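Local coordinates for protein tail lysozyme, putative (Geobacter sulfurreducens, PDB 2IA7) that is of unknown function but, as a putative tail lysozyme of the phage baseplate wedge gp25 family, probably belongs to a phage-tail-like assembly, at residues A35-I38 against R39-G43; L72-I75 against E76-K80. One frame throughout, in Å; residues are numbered along the deposited sequence.

Interaction 1 (A35-I38 against R39-G43)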
# COMPACT_ATOMS: atom_id res chain seq x y z
N ALA A 35 -3.01 -4.42 -9.62
CA ALA A 35 -1.70 -3.96 -9.17
C ALA A 35 -1.60 -2.44 -9.20
O ALA A 35 -1.19 -1.81 -8.23
CB ALA A 35 -0.60 -4.57 -10.01
N GLU A 36 -2.14 -1.85 -10.27
CA GLU A 36 -2.19 -0.39 -10.37
C GLU A 36 -3.06 0.23 -9.28
O GLU A 36 -2.70 1.23 -8.69
CB GLU A 36 -2.67 0.00 -11.75
CG GLU A 36 -2.61 1.47 -12.02
CD GLU A 36 -3.12 1.78 -13.41
OE1 GLU A 36 -4.33 1.91 -13.56
OE2 GLU A 36 -2.29 1.87 -14.34
N SER A 37 -4.21 -0.37 -9.05
CA SER A 37 -5.13 0.07 -8.00
C SER A 37 -4.48 0.07 -6.60
O SER A 37 -4.58 1.05 -5.85
CB SER A 37 -6.40 -0.79 -7.98
OG SER A 37 -7.21 -0.42 -6.87
N ILE A 38 -3.79 -1.02 -6.27
CA ILE A 38 -3.02 -1.10 -5.05
C ILE A 38 -2.05 0.08 -4.94
O ILE A 38 -2.03 0.78 -3.92
CB ILE A 38 -2.24 -2.41 -4.92
CG1 ILE A 38 -3.23 -3.57 -4.71
CG2 ILE A 38 -1.33 -2.37 -3.72
CD1 ILE A 38 -2.57 -4.97 -4.91
N ARG A 39 -1.35 0.36 -6.00
CA ARG A 39 -0.40 1.46 -5.96
C ARG A 39 -1.07 2.80 -5.81
O ARG A 39 -0.55 3.70 -5.16
CB ARG A 39 0.51 1.44 -7.19
CG ARG A 39 1.40 0.20 -7.27
CD ARG A 39 2.37 0.22 -8.45
NE ARG A 39 1.78 0.23 -9.79
CZ ARG A 39 1.57 -0.83 -10.58
NH1 ARG A 39 1.97 -2.05 -10.27
NH2 ARG A 39 1.08 -0.61 -11.80
N ILE A 40 -2.21 2.99 -6.49
CA ILE A 40 -3.00 4.23 -6.35
C ILE A 40 -3.47 4.43 -4.94
O ILE A 40 -3.31 5.50 -4.38
CB ILE A 40 -4.19 4.26 -7.32
CG1 ILE A 40 -3.71 4.36 -8.77
CG2 ILE A 40 -5.12 5.39 -7.04
CD1 ILE A 40 -4.78 3.99 -9.79
N ILE A 41 -4.04 3.39 -4.36
CA ILE A 41 -4.56 3.49 -3.02
C ILE A 41 -3.51 3.86 -1.99
O ILE A 41 -3.70 4.77 -1.20
CB ILE A 41 -5.25 2.17 -2.59
CG1 ILE A 41 -6.46 1.90 -3.46
CG2 ILE A 41 -5.63 2.19 -1.08
CD1 ILE A 41 -6.84 0.45 -3.54
N LEU A 42 -2.36 3.17 -2.04
CA LEU A 42 -1.29 3.38 -1.03
C LEU A 42 -0.63 4.76 -1.25
O LEU A 42 -0.15 5.38 -0.31
CB LEU A 42 -0.29 2.25 -1.02
CG LEU A 42 -0.86 0.86 -0.73
CD1 LEU A 42 0.24 -0.20 -0.68
CD2 LEU A 42 -1.72 0.92 0.56
N GLY A 43 -0.61 5.22 -2.50
CA GLY A 43 0.02 6.50 -2.83
C GLY A 43 -0.85 7.73 -2.69
O GLY A 43 -0.40 8.84 -3.01
O HOH W 1 0.50 1.47 -14.05
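Arg39, Ile40, Ile41 and Leu42 each give their backbone N-H to the carbonyl four residues back, from Ala35 O to Ile38 O, so this is regular alpha-helix, the last turns of helix 30-42; the tightest of the four, Ile41 N to Ser37 O at 2.8 Å, is also the straightest, at 168°. Arg39 and Glu36 lie on an exposed side. CG beside the backbone N (chi1 -64°) starts the Arg39 chain back toward the start of the helix, and a bend at chi3 (-62°) lays one guanidinium face over Ala35 O and Glu36 CA, both near the edge of the group rather than over its middle, while Arg39 NH1 touches Ala35 CB at 3.6 Å. The two charged groups do not meet directly, since Glu36 OE2 and Arg39 NH2 are 4.9 Å apart; a water joins them. On the buried flank Ile38 and Leu42 run alongside each other, Ile38 CG2 to Leu42 CD1 at 4.1 Å, and both also pack on Leu83 of helix 69-86. Ile41 CD1 sits 3.3 Å from Ser37 O. The bridging water lies at the guanidinium edge, in its plane, accepting from Arg39 NH2 at 3.1 Å and donating to Glu36 OE2 at 2.8 Å.

Interaction 2 (L72-I75 against E76-K80)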
# COMPACT_ATOMS: atom_id res chain seq x y z
N LEU A 72 6.32 -0.76 12.74
CA LEU A 72 6.25 -1.42 11.44
C LEU A 72 4.91 -2.14 11.32
O LEU A 72 4.30 -2.11 10.24
CB LEU A 72 7.43 -2.40 11.25
CG LEU A 72 8.81 -1.75 11.13
CD1 LEU A 72 9.87 -2.85 11.07
CD2 LEU A 72 9.00 -0.81 9.94
N GLY A 73 4.44 -2.76 12.39
CA GLY A 73 3.14 -3.40 12.39
C GLY A 73 2.00 -2.43 12.19
O GLY A 73 1.03 -2.71 11.50
N LEU A 74 2.10 -1.26 12.78
CA LEU A 74 1.11 -0.21 12.58
C LEU A 74 1.04 0.20 11.12
O LEU A 74 -0.09 0.28 10.57
CB LEU A 74 1.48 0.96 13.45
CG LEU A 74 0.55 2.15 13.51
CD1 LEU A 74 0.64 2.84 14.83
CD2 LEU A 74 0.92 3.10 12.40
N ILE A 75 2.20 0.39 10.48
CA ILE A 75 2.32 0.71 9.06
C ILE A 75 1.69 -0.39 8.20
O ILE A 75 0.85 -0.12 7.35
CB ILE A 75 3.75 0.97 8.67
CG1 ILE A 75 4.20 2.24 9.42
CG2 ILE A 75 3.93 1.05 7.16
CD1 ILE A 75 5.77 2.33 9.46
N GLU A 76 2.01 -1.62 8.53
CA GLU A 76 1.40 -2.77 7.90
C GLU A 76 -0.11 -2.72 7.97
O GLU A 76 -0.78 -3.02 6.99
CB GLU A 76 1.91 -4.06 8.54
CG GLU A 76 3.34 -4.41 8.16
CD GLU A 76 4.04 -5.34 9.15
OE1 GLU A 76 3.39 -5.81 10.12
OE2 GLU A 76 5.24 -5.55 8.98
N ASN A 77 -0.65 -2.42 9.12
CA ASN A 77 -2.07 -2.56 9.29
C ASN A 77 -2.83 -1.38 8.69
O ASN A 77 -3.94 -1.57 8.18
CB ASN A 77 -2.36 -2.76 10.78
CG ASN A 77 -1.81 -4.09 11.30
OD1 ASN A 77 -1.62 -5.04 10.51
ND2 ASN A 77 -1.55 -4.19 12.60
N GLU A 78 -2.18 -0.24 8.57
CA GLU A 78 -2.73 0.87 7.79
C GLU A 78 -2.85 0.49 6.31
O GLU A 78 -3.84 0.81 5.61
CB GLU A 78 -1.88 2.12 7.92
CG GLU A 78 -2.02 2.80 9.26
CD GLU A 78 -3.09 3.83 9.28
OE1 GLU A 78 -4.09 3.72 8.55
OE2 GLU A 78 -2.93 4.76 10.06
N VAL A 79 -1.84 -0.21 5.79
CA VAL A 79 -1.87 -0.69 4.41
C VAL A 79 -2.98 -1.71 4.28
O VAL A 79 -3.77 -1.66 3.32
CB VAL A 79 -0.52 -1.29 4.07
CG1 VAL A 79 -0.56 -2.10 2.80
CG2 VAL A 79 0.56 -0.17 4.02
N LYS A 80 -3.09 -2.64 5.22
CA LYS A 80 -4.10 -3.67 5.12
C LYS A 80 -5.46 -2.99 5.05
O LYS A 80 -6.31 -3.34 4.21
CB LYS A 80 -4.11 -4.57 6.36
CG LYS A 80 -2.95 -5.55 6.44
CD LYS A 80 -3.00 -6.28 7.81
CE LYS A 80 -1.73 -7.07 8.07
NZ LYS A 80 -1.85 -7.72 9.39
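With CG set beside its own backbone N (chi1 -73°) and the chain extended beyond it, Glu76 runs back along the helix over Leu72 and Gly73, and Asn77 CG, turned the same way (chi1 -67°), comes over Gly73 O. The frame is a continuous alpha-helix, part of helix 69-86, which packs against the three-stranded antiparallel sheet. Its backbone bonds run from Glu76 N to Leu72 O through Val79 N to Ile75 O; Asn77 N bonds to Gly73 O at 143° and adds a weak bond to Leu74 O.

Glu76 carries the contact. Its CG rests 3.2 Å from Leu72 O, and Glu76 OE1 comes within 3.3 Å of Gly73 CA, so the carboxylate lies close against the backbone. OE2 accepts a hydrogen bond from Ala97 N, tying the helix to strand 90-98. Replacing this glutamate by an alanine removes the carboxylate, and the Ala97 N-H would probably be left without its acceptor and the backbone at Leu72 O less covered.

On another flank Leu74 CD2 approaches Glu78 CG at 4.3 Å, the glutamate being salt-bridged through OE2 to Arg62, whose side chain Leu74 also touches. Val79 CG2 lies 3.3 Å from Ile75 O; on the sheet side the Ile75 side chain packs on Leu107 and Ile109, and that of Val79 on Val95 and Ile111. Asn77 ND2 also comes close to Gly73 O, but at an angle too poor for a hydrogen bond. The oxygen of the same amide is held from further along the helix: Lys80 donates from NZ to Asn77 OD1 over 2.9 Å.

How the interactions relate
Interaction 1 comes first along the chain, on helix 30-42, and interaction 2 follows on helix 69-86, the next helix; both belong to the gp25-like part of the protein. Their centres lie about 15 Å apart, yet the two meet through packing of Leu42 CD2 on Val79 CG1 at 3.9 Å. Both helices pack against the same antiparallel sheet, helix 30-42 on strands 106-115 and 120-129, helix 69-86 on strands 90-98 and 106-115. The middle strand is thus shared: Ile111 touches both Leu42 and Val79. Two helical faces and the sheet therefore close around one apolar core in this small, single-chain fold.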